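Local atomic coordinates of fructose 1-phosphate kinase (Staphylococcus aureus, PDB entry 2JG5), a protein that probably phosphorylates fructose 1-phosphate to fructose 1,6-bisphosphate, or tagatose 6-phosphate to its 1,6-bisphosphate, with ATP as a pfkB-family sugar kinase. Residues Y225-K228 with E229-I232; F269-A272 with V273-T277. One frame throughout, in Å; residues are numbered along the deposited sequence.

Contact 1: Y225-K228 with E229-I232; sequences YIDK and EISI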
loop_
_atom_site.group_PDB
_atom_site.type_symbol
_atom_site.label_atom_id
_atom_site.label_comp_id
_atom_site.label_asym_id
_atom_site.label_seq_id
_atom_site.Cartn_x
_atom_site.Cartn_y
_atom_site.Cartn_z
ATOM N N TYR A 225 21.043 -11.899 -31.328
ATOM C CA TYR A 225 21.319 -10.512 -31.637
ATOM C C TYR A 225 21.408 -10.401 -33.154
ATOM O O TYR A 225 22.061 -11.229 -33.792
ATOM C CB TYR A 225 22.633 -10.074 -30.981
ATOM C CG TYR A 225 23.121 -8.725 -31.460
ATOM C CD1 TYR A 225 22.788 -7.553 -30.772
ATOM C CD2 TYR A 225 23.892 -8.618 -32.616
ATOM C CE1 TYR A 225 23.230 -6.320 -31.218
ATOM C CE2 TYR A 225 24.330 -7.392 -33.075
ATOM C CZ TYR A 225 24.002 -6.251 -32.371
ATOM O OH TYR A 225 24.449 -5.043 -32.837
ATOM N N ILE A 226 20.744 -9.395 -33.724
ATOM C CA ILE A 226 20.812 -9.153 -35.170
ATOM C C ILE A 226 21.240 -7.715 -35.499
ATOM O O ILE A 226 20.651 -6.753 -34.999
ATOM C CB ILE A 226 19.473 -9.470 -35.918
ATOM C CG1 ILE A 226 18.936 -10.860 -35.576
ATOM C CG2 ILE A 226 19.655 -9.337 -37.430
ATOM C CD1 ILE A 226 17.980 -10.890 -34.394
ATOM N N ASP A 227 22.246 -7.614 -36.370
ATOM C CA ASP A 227 22.861 -6.371 -36.847
ATOM C C ASP A 227 22.636 -6.271 -38.342
ATOM O O ASP A 227 22.132 -7.217 -38.954
ATOM C CB ASP A 227 24.374 -6.515 -36.672
ATOM C CG ASP A 227 25.003 -5.345 -36.013
ATOM O OD1 ASP A 227 24.261 -4.460 -35.533
ATOM O OD2 ASP A 227 26.247 -5.332 -35.957
ATOM N N LYS A 228 23.069 -5.165 -38.949
ATOM C CA LYS A 228 23.155 -5.073 -40.417
ATOM C C LYS A 228 24.306 -5.946 -40.930
ATOM O O LYS A 228 24.267 -6.449 -42.055
ATOM C CB LYS A 228 23.351 -3.617 -40.876
ATOM C CG LYS A 228 23.137 -3.362 -42.379
ATOM C CD LYS A 228 23.681 -1.976 -42.802
ATOM C CE LYS A 228 23.974 -1.878 -44.315
ATOM N NZ LYS A 228 22.872 -1.274 -45.137
ATOM N N GLU A 229 25.319 -6.137 -40.088
ATOM C CA GLU A 229 26.548 -6.806 -40.506
ATOM C C GLU A 229 26.783 -8.198 -39.888
ATOM O O GLU A 229 27.599 -8.962 -40.401
ATOM C CB GLU A 229 27.764 -5.879 -40.296
ATOM C CG GLU A 229 27.940 -5.338 -38.870
ATOM C CD GLU A 229 28.908 -4.144 -38.767
ATOM O OE1 GLU A 229 29.846 -4.031 -39.600
ATOM O OE2 GLU A 229 28.720 -3.319 -37.836
ATOM N N ILE A 230 26.061 -8.530 -38.818
ATOM C CA ILE A 230 26.242 -9.801 -38.109
ATOM C C ILE A 230 24.969 -10.255 -37.366
ATOM O O ILE A 230 24.128 -9.444 -37.009
ATOM C CB ILE A 230 27.440 -9.709 -37.106
ATOM C CG1 ILE A 230 27.997 -11.097 -36.770
ATOM C CG2 ILE A 230 27.049 -8.931 -35.841
ATOM C CD1 ILE A 230 29.318 -11.088 -36.008
ATOM N N SER A 231 24.833 -11.561 -37.152
ATOM C CA SER A 231 23.882 -12.070 -36.167
ATOM C C SER A 231 24.568 -13.029 -35.202
ATOM O O SER A 231 25.444 -13.784 -35.592
ATOM C CB SER A 231 22.662 -12.711 -36.827
ATOM O OG SER A 231 23.041 -13.788 -37.649
ATOM N N ILE A 232 24.180 -12.986 -33.937
ATOM C CA ILE A 232 24.859 -13.775 -32.910
ATOM C C ILE A 232 23.872 -14.654 -32.147
ATOM O O ILE A 232 22.732 -14.246 -31.855
ATOM C CB ILE A 232 25.663 -12.875 -31.921
ATOM C CG1 ILE A 232 26.690 -12.030 -32.681
ATOM C CG2 ILE A 232 26.384 -13.724 -30.845
ATOM C CD1 ILE A 232 26.907 -10.661 -32.100
#
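Tyr225 and Ile232 face each other as an antiparallel hydrogen-bonded pair, and two backbone bonds join them. Ile232 N gives its hydrogen to Tyr225 O at 2.8 Å, and Tyr225 N returns one to Ile232 O at 2.9 Å. Tyr225 O also draws a CA-H...O contact from Ser231, whose CA lies 3.1 Å away. Nearer the bend a third bond runs from Asp227 N to Ile230 O at 2.7 Å.

Asp227 to Ile230 form the four-residue beta turn of a beta hairpin, with Lys228 and Glu229 at its corners and backbone angles close to those of type I. The hairpin supplies two middle strands of the antiparallel sheet 214-217, 223-226, 230-235 and 299-303. Arg204 NE binds Asp227 O beside the turn, and Ser231 OG is held by Asp304.

Apolar contacts gather on the Tyr225 face, toward helix 265-280. The tyrosine CG stands anti to the backbone N (chi1 169°), which lays the ring along its own strand toward Asp227, with its CD2-CE2 side to the isoleucines. There Ile232 CD1 comes obliquely to within 3.7 Å of Tyr225 CD2, while Ile230 CG2 lies at the ring edge, 4.2 Å from Tyr225 CE2. Ile226 and Ser231 point to the other face, against helix 196-208.

Polar side chains crowd the hairpin end. A weak hydrogen bond runs from Tyr225 OH to Asp227 OD1. The other oxygen, Asp227 OD2, is 3.7 Å from Glu229 OE2, two acids lying side by side with their carboxylate planes turned 40° apart; this closeness could raise the proton affinity of either. Ile230 CG2 also packs against Asp227 CB.

Contact 2: F269-A272 with V273-T277; sequences FQQA and VACGT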
loop_
_atom_site.group_PDB
_atom_site.type_symbol
_atom_site.label_atom_id
_atom_site.label_comp_id
_atom_site.label_asym_id
_atom_site.label_seq_id
_atom_site.Cartn_x
_atom_site.Cartn_y
_atom_site.Cartn_z
ATOM N N PHE A 269 26.471 -8.765 -25.406
ATOM C CA PHE A 269 25.323 -9.646 -25.636
ATOM C C PHE A 269 25.371 -10.845 -24.690
ATOM O O PHE A 269 24.365 -11.174 -24.054
ATOM C CB PHE A 269 25.271 -10.081 -27.105
ATOM C CG PHE A 269 24.083 -10.956 -27.458
ATOM C CD1 PHE A 269 22.777 -10.568 -27.138
ATOM C CD2 PHE A 269 24.273 -12.149 -28.153
ATOM C CE1 PHE A 269 21.684 -11.375 -27.482
ATOM C CE2 PHE A 269 23.186 -12.951 -28.515
ATOM C CZ PHE A 269 21.895 -12.568 -28.171
ATOM N N GLN A 270 26.543 -11.477 -24.593
ATOM C CA GLN A 270 26.799 -12.518 -23.593
ATOM C C GLN A 270 26.420 -12.071 -22.170
ATOM O O GLN A 270 25.735 -12.806 -21.448
ATOM C CB GLN A 270 28.273 -12.924 -23.618
ATOM C CG GLN A 270 28.561 -14.218 -22.897
ATOM C CD GLN A 270 30.036 -14.430 -22.641
ATOM O OE1 GLN A 270 30.780 -13.481 -22.371
ATOM N NE2 GLN A 270 30.465 -15.673 -22.707
ATOM N N GLN A 271 26.877 -10.878 -21.781
ATOM C CA GLN A 271 26.518 -10.270 -20.496
ATOM C C GLN A 271 24.998 -10.107 -20.373
ATOM O O GLN A 271 24.418 -10.400 -19.330
ATOM C CB GLN A 271 27.221 -8.913 -20.333
ATOM C CG GLN A 271 26.801 -8.108 -19.113
ATOM C CD GLN A 271 27.934 -7.293 -18.549
ATOM O OE1 GLN A 271 28.764 -7.807 -17.799
ATOM N NE2 GLN A 271 27.982 -6.007 -18.901
ATOM N N ALA A 272 24.371 -9.666 -21.463
ATOM C CA ALA A 272 22.932 -9.475 -21.551
ATOM C C ALA A 272 22.160 -10.759 -21.239
ATOM O O ALA A 272 21.251 -10.751 -20.400
ATOM C CB ALA A 272 22.566 -8.936 -22.918
ATOM N N VAL A 273 22.545 -11.858 -21.894
ATOM C CA VAL A 273 21.904 -13.165 -21.698
ATOM C C VAL A 273 22.183 -13.757 -20.306
ATOM O O VAL A 273 21.289 -14.342 -19.677
ATOM C CB VAL A 273 22.234 -14.159 -22.859
ATOM C CG1 VAL A 273 21.696 -15.532 -22.568
ATOM C CG2 VAL A 273 21.641 -13.651 -24.179
ATOM N N ALA A 274 23.412 -13.589 -19.824
ATOM C CA ALA A 274 23.766 -13.995 -18.455
ATOM C C ALA A 274 22.863 -13.315 -17.433
ATOM O O ALA A 274 22.353 -13.971 -16.529
ATOM C CB ALA A 274 25.228 -13.679 -18.147
ATOM N N CYS A 275 22.669 -12.005 -17.587
ATOM C CA CYS A 275 21.795 -11.234 -16.697
ATOM C C CYS A 275 20.357 -11.743 -16.627
ATOM O O CYS A 275 19.819 -11.949 -15.533
ATOM C CB CYS A 275 21.801 -9.762 -17.094
ATOM S SG CYS A 275 23.370 -8.992 -16.813
ATOM N N GLY A 276 19.748 -11.939 -17.797
ATOM C CA GLY A 276 18.384 -12.432 -17.900
ATOM C C GLY A 276 18.231 -13.847 -17.380
ATOM O O GLY A 276 17.193 -14.203 -16.820
ATOM N N THR A 277 19.271 -14.652 -17.570
ATOM C CA THR A 277 19.292 -16.012 -17.062
ATOM C C THR A 277 19.416 -16.006 -15.547
ATOM O O THR A 277 18.603 -16.620 -14.858
ATOM C CB THR A 277 20.429 -16.828 -17.683
ATOM O OG1 THR A 277 20.319 -16.763 -19.109
ATOM C CG2 THR A 277 20.356 -18.299 -17.235
#
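Phe269 and Val273 stand one turn apart on helix 265-280, and the valine side chain shows how a branched residue reaches back along the helix to an aromatic ring. Its CB is 3.9 Å from Phe269 O. From there the two methyls diverge: CG1 lies anti to the backbone N (chi1 174°), and this rotation brings CG2 back toward the phenylalanine. Val273 CG2 passes Phe269 O at 3.7 Å and ends over one face of the ring, offset toward the rim between CE1 and CZ, with 4.0 Å between Val273 CG2 and Phe269 CE1.

Beneath these side chains the backbone bonds are those of a regular alpha-helix: three at 2.9 Å, from Val273 N, Ala274 N and Cys275 N to Phe269 O, Gln270 O and Gln271 O in turn, and a longer one, 3.2 Å, from Gly276 N to Ala272 O. Val273 O is gripped twice, by Thr277 N and by Thr277 OG1, the hydroxyl at 2.7 Å; the two donors approach from opposite faces of the carbonyl plane. The threonine thus donates its hydroxyl hydrogen back to its own helix.

Phe269 and Val273 both touch Ala234 of strand 230-235. Phe269 and Ala272 touch Met255 of helix 247-260, and Ala274 and Cys275 pack on helix 288-295, so the helix packs on a strand and two helices.

How the contacts relate
Both contacts are local and largely buried, but the centre of contact 1 is about 21 Å from the centre of the chain and its turn is exposed, whereas that of contact 2 is about 13 Å away, with Gln270 partly exposed. Their chemistry follows: the hairpin mixes strand pairing with carboxylates and a tyrosine hydroxyl, while the helix relies on apolar contact and successive i to i+4 bonds. They meet at Phe269, whose CZ reaches within 3.3 Å of Tyr225 N and whose CE2 lies 3.6 Å from Ile232 O. Contact 1 thus pairs two strands of a sheet, and contact 2 belongs to the helix packed against it.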